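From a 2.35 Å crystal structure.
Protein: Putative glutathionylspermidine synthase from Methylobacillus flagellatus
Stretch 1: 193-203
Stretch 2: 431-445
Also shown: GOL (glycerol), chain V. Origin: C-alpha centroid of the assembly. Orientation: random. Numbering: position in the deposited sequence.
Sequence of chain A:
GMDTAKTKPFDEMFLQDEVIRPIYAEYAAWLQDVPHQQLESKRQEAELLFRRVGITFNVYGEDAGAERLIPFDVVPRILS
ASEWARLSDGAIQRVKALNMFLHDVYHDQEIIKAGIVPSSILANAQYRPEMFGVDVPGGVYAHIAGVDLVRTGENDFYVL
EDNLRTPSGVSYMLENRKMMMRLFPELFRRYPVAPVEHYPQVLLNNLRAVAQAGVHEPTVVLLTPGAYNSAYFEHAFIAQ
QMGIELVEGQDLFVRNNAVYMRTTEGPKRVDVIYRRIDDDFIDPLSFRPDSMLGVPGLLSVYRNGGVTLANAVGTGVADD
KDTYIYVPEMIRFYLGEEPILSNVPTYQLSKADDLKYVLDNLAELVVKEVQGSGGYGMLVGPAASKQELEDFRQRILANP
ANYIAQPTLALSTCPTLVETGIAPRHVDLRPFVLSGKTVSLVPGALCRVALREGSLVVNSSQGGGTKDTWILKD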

# COMPACT_ATOMS: atom_id res chain seq x y z
N VAL A 193 -17.34 -14.15 -6.05
CA VAL A 193 -16.45 -13.05 -5.68
C VAL A 193 -16.83 -12.42 -4.34
O VAL A 193 -17.97 -12.02 -4.16
N ALA A 194 -15.86 -12.36 -3.39
CA ALA A 194 -16.09 -11.74 -2.08
C ALA A 194 -16.23 -10.21 -2.23
O ALA A 194 -15.54 -9.62 -3.06
N PRO A 195 -17.18 -9.57 -1.50
CA PRO A 195 -17.37 -8.12 -1.66
C PRO A 195 -16.28 -7.28 -0.98
O PRO A 195 -15.60 -7.77 -0.09
N VAL A 196 -16.15 -5.99 -1.39
CA VAL A 196 -15.12 -5.08 -0.86
C VAL A 196 -15.69 -3.76 -0.35
O VAL A 196 -15.01 -3.05 0.39
N GLU A 197 -16.92 -3.41 -0.78
CA GLU A 197 -17.51 -2.09 -0.51
C GLU A 197 -17.80 -1.74 0.95
O GLU A 197 -18.11 -0.58 1.25
N HIS A 198 -17.63 -2.70 1.86
CA HIS A 198 -17.83 -2.48 3.30
C HIS A 198 -16.53 -1.95 3.98
O HIS A 198 -16.56 -1.64 5.17
N TYR A 199 -15.42 -1.83 3.21
CA TYR A 199 -14.13 -1.34 3.70
C TYR A 199 -14.26 -0.03 4.51
O TYR A 199 -13.87 -0.03 5.66
N PRO A 200 -14.90 1.06 3.96
CA PRO A 200 -15.00 2.31 4.74
C PRO A 200 -15.68 2.18 6.11
O PRO A 200 -15.26 2.84 7.06
N GLN A 201 -16.68 1.30 6.22
CA GLN A 201 -17.38 1.09 7.48
C GLN A 201 -16.58 0.22 8.44
O GLN A 201 -16.63 0.44 9.65
N VAL A 202 -15.78 -0.72 7.91
CA VAL A 202 -14.84 -1.52 8.72
C VAL A 202 -13.76 -0.55 9.27
O VAL A 202 -13.46 -0.57 10.45
N LEU A 203 -13.24 0.35 8.41
CA LEU A 203 -12.25 1.33 8.84
C LEU A 203 -12.81 2.31 9.90
O LEU A 203 -12.16 2.54 10.91
N PRO A 431 -2.87 -5.30 -0.83
CA PRO A 431 -3.99 -5.37 0.12
C PRO A 431 -3.77 -4.36 1.27
O PRO A 431 -2.67 -3.82 1.43
N PHE A 432 -4.82 -4.10 2.06
CA PHE A 432 -4.76 -3.11 3.13
C PHE A 432 -5.10 -3.76 4.46
O PHE A 432 -6.22 -4.20 4.66
N VAL A 433 -4.13 -3.84 5.35
CA VAL A 433 -4.34 -4.46 6.65
C VAL A 433 -4.89 -3.43 7.62
O VAL A 433 -4.28 -2.36 7.80
N LEU A 434 -6.01 -3.76 8.28
CA LEU A 434 -6.66 -2.87 9.24
C LEU A 434 -6.51 -3.36 10.65
O LEU A 434 -6.88 -4.48 10.94
N SER A 435 -5.96 -2.53 11.53
CA SER A 435 -5.78 -2.88 12.94
C SER A 435 -6.54 -1.91 13.83
O SER A 435 -6.28 -0.71 13.82
N GLY A 436 -7.47 -2.44 14.59
CA GLY A 436 -8.25 -1.71 15.58
C GLY A 436 -8.19 -2.50 16.86
O GLY A 436 -7.09 -2.69 17.41
N LYS A 437 -9.31 -3.09 17.26
CA LYS A 437 -9.26 -4.02 18.39
C LYS A 437 -8.85 -5.39 17.86
O LYS A 437 -8.23 -6.16 18.58
N THR A 438 -9.08 -5.61 16.55
CA THR A 438 -8.67 -6.82 15.82
C THR A 438 -7.89 -6.44 14.56
O THR A 438 -8.00 -5.31 14.07
N VAL A 439 -7.12 -7.39 14.02
CA VAL A 439 -6.36 -7.19 12.80
C VAL A 439 -7.03 -7.98 11.68
O VAL A 439 -7.24 -9.19 11.82
N SER A 440 -7.44 -7.29 10.61
CA SER A 440 -8.19 -7.93 9.53
C SER A 440 -7.90 -7.31 8.19
O SER A 440 -7.29 -6.24 8.11
N LEU A 441 -8.32 -8.00 7.12
CA LEU A 441 -8.21 -7.55 5.75
C LEU A 441 -9.56 -7.70 5.12
O LEU A 441 -10.18 -8.76 5.26
N VAL A 442 -10.01 -6.70 4.38
CA VAL A 442 -11.20 -6.82 3.55
C VAL A 442 -10.73 -7.67 2.34
O VAL A 442 -9.59 -7.52 1.92
N PRO A 443 -11.52 -8.67 1.86
CA PRO A 443 -11.02 -9.54 0.76
C PRO A 443 -10.92 -8.84 -0.60
O PRO A 443 -11.67 -9.14 -1.54
N GLY A 444 -9.97 -7.94 -0.69
CA GLY A 444 -9.69 -7.19 -1.91
C GLY A 444 -8.32 -6.58 -1.88
O GLY A 444 -7.67 -6.54 -0.83
N ALA A 445 -7.88 -6.05 -3.02
CA ALA A 445 -6.57 -5.44 -3.14
C ALA A 445 -6.50 -4.56 -4.38
O ALA A 445 -7.25 -4.78 -5.34

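No direct hydrogen bond joins the two stretches; the polar links between them run through one water and one glycerol, and everything else is van der Waals packing, much of it between apolar side chains. The water donates to both carbonyls it spans, with its oxygen 2.8 Å from A194 O and 2.8 Å from P443 O. The glycerol, probably from the crystallisation liquor, bridges H198 and S440: H198 NE2 lies 2.9 Å from GOL O1, and S440 OG lies 3.1 Å from GOL O3, both hydrogen bonds in which either partner could donate. H198 (chi1 58°, p) starts sideways, but its end comes nearer to stretch 2, bringing the glycerol O1 and P443 CD to the ring edge while V442 CG2 covers one face. S440 (p) points toward stretch 1, yet its own contact there is slight.

V442, rotamer t, points toward stretch 1 and has the largest area covered of any residue here. Its CG1 packs 3.7 Å from V196 O and 3.9 Å from H198 CE1, and its CG2 sits 3.8 Å from Y199 CA, so the two methyls fill the space beside the type I turn from V196 to Y199. That turn is closed by the backbone bond from Y199 N to V196 O (3.1 Å) and leads directly into the helix.

At the start of stretch 1, A194 points its methyl toward the P443 ring, with A194 CB 3.5 Å from P443 CG; P195, directed away, contributes its carbonyl, P195 O lying 3.6 Å from P443 CG. V196 (m) points sideways and places CG1 3.5 Å from P443 O and 3.6 Å from G444 CA. This close approach depends on the bare glycine: an ideal CB on G444 would fall 2.4 Å from V196 CG1, a clash.

Farther along, the helix lies beside strand 432-435, their N-to-C directions 31° apart and their axes 10.1 Å apart at closest approach. Side chains fill that gap. Y199 (t) leaves the backbone sideways but extends its ring alongside V442, L434 and F432, with Y199 CE2 3.7 Å from L434 CD1 and 4.1 Å from F432 CB. F432 (m) offers chiefly this CB, since its CA-to-CB bond points toward stretch 1 while the end of its side chain leads away. L434 (m, t) points in and receives three neighbours: besides the tyrosine, V202 (t) brings CG1 to 3.8 Å from L434 CD1, and L203 (t, p) brings CD1 to 4.2 Å from L434 CD2.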

# COMPACT_ATOMS: atom_id res chain seq x y z
CB VAL A 193 -16.33 -11.98 -6.82
CG1 VAL A 193 -15.30 -10.90 -6.47
CG2 VAL A 193 -15.98 -12.65 -8.15
CB ALA A 194 -14.95 -12.07 -1.13
CB PRO A 195 -18.74 -7.88 -1.03
CG PRO A 195 -18.84 -8.92 0.02
CD PRO A 195 -18.12 -10.13 -0.50
CB VAL A 196 -13.98 -4.81 -1.90
CG1 VAL A 196 -13.12 -6.05 -2.12
CG2 VAL A 196 -14.55 -4.29 -3.22
CB GLU A 197 -18.67 -1.76 -1.45
CG GLU A 197 -19.91 -2.62 -1.27
CD GLU A 197 -21.03 -2.26 -2.23
OE1 GLU A 197 -21.60 -1.15 -2.09
OE2 GLU A 197 -21.29 -3.06 -3.16
CB HIS A 198 -18.31 -3.77 3.98
CG HIS A 198 -17.38 -4.93 3.82
ND1 HIS A 198 -17.07 -5.45 2.56
CD2 HIS A 198 -16.74 -5.66 4.75
CE1 HIS A 198 -16.26 -6.46 2.78
NE2 HIS A 198 -16.02 -6.63 4.08
CB TYR A 199 -13.09 -1.20 2.54
CG TYR A 199 -11.79 -0.54 2.97
CD1 TYR A 199 -11.69 0.86 3.05
CD2 TYR A 199 -10.67 -1.29 3.32
CE1 TYR A 199 -10.53 1.47 3.50
CE2 TYR A 199 -9.49 -0.68 3.74
CZ TYR A 199 -9.43 0.70 3.85
OH TYR A 199 -8.27 1.31 4.26
CB PRO A 200 -15.79 3.23 3.81
CG PRO A 200 -15.46 2.74 2.46
CD PRO A 200 -15.40 1.26 2.59
CB GLN A 201 -18.81 0.55 7.26
CG GLN A 201 -19.77 1.60 6.71
CD GLN A 201 -19.88 2.83 7.58
OE1 GLN A 201 -20.09 2.76 8.80
NE2 GLN A 201 -19.78 3.99 6.97
CB VAL A 202 -14.20 -2.70 7.92
CG1 VAL A 202 -13.07 -3.37 8.72
CG2 VAL A 202 -15.26 -3.72 7.49
CB LEU A 203 -11.67 2.10 7.62
CG LEU A 203 -10.76 3.32 7.95
CD1 LEU A 203 -9.54 2.89 8.76
CD2 LEU A 203 -10.34 4.04 6.66
CB PRO A 431 -3.96 -6.82 0.60
CG PRO A 431 -2.53 -7.25 0.45
CD PRO A 431 -1.84 -6.32 -0.53
CB PHE A 432 -5.73 -1.94 2.83
CG PHE A 432 -5.39 -1.18 1.56
CD1 PHE A 432 -5.83 -1.64 0.32
CD2 PHE A 432 -4.61 -0.03 1.61
CE1 PHE A 432 -5.48 -0.96 -0.86
CE2 PHE A 432 -4.26 0.65 0.43
CZ PHE A 432 -4.70 0.18 -0.79
CB VAL A 433 -3.06 -5.16 7.19
CG1 VAL A 433 -3.33 -5.80 8.54
CG2 VAL A 433 -2.53 -6.18 6.20
CB LEU A 434 -8.15 -2.68 8.87
CG LEU A 434 -8.42 -2.09 7.46
CD1 LEU A 434 -9.90 -2.03 7.17
CD2 LEU A 434 -7.82 -0.68 7.32
CB SER A 435 -4.29 -2.86 13.33
OG SER A 435 -3.48 -3.62 12.46
CB LYS A 437 -10.58 -4.06 19.17
CG LYS A 437 -10.59 -3.04 20.32
CD LYS A 437 -11.97 -2.88 20.96
CE LYS A 437 -12.14 -1.51 21.61
NZ LYS A 437 -11.19 -1.29 22.74
CB THR A 438 -9.90 -7.67 15.44
OG1 THR A 438 -10.87 -6.83 14.80
CG2 THR A 438 -10.51 -8.39 16.64
CB VAL A 439 -4.86 -7.54 12.99
CG1 VAL A 439 -4.06 -7.14 11.76
CG2 VAL A 439 -4.29 -6.87 14.24
CB SER A 440 -9.69 -7.87 9.82
OG SER A 440 -10.17 -6.54 9.91
CB LEU A 441 -7.23 -8.44 4.96
CG LEU A 441 -5.77 -8.14 5.10
CD1 LEU A 441 -5.15 -9.03 6.12
CD2 LEU A 441 -5.07 -8.35 3.79
CB VAL A 442 -11.74 -5.41 3.14
CG1 VAL A 442 -12.61 -5.48 1.89
CG2 VAL A 442 -12.49 -4.76 4.29
CB PRO A 443 -12.01 -10.71 0.76
CG PRO A 443 -13.26 -10.13 1.30
CD PRO A 443 -12.87 -9.07 2.29
CB ALA A 445 -5.49 -6.52 -3.23
C1 GOL V . -13.60 -8.81 5.72
O1 GOL V . -14.81 -9.11 5.04
C2 GOL V . -13.85 -7.72 6.74
O2 GOL V . -15.16 -7.92 7.38
C3 GOL V . -12.71 -7.78 7.76
O3 GOL V . -13.03 -6.98 8.90
O HOH W 1 -12.93 -9.70 -3.94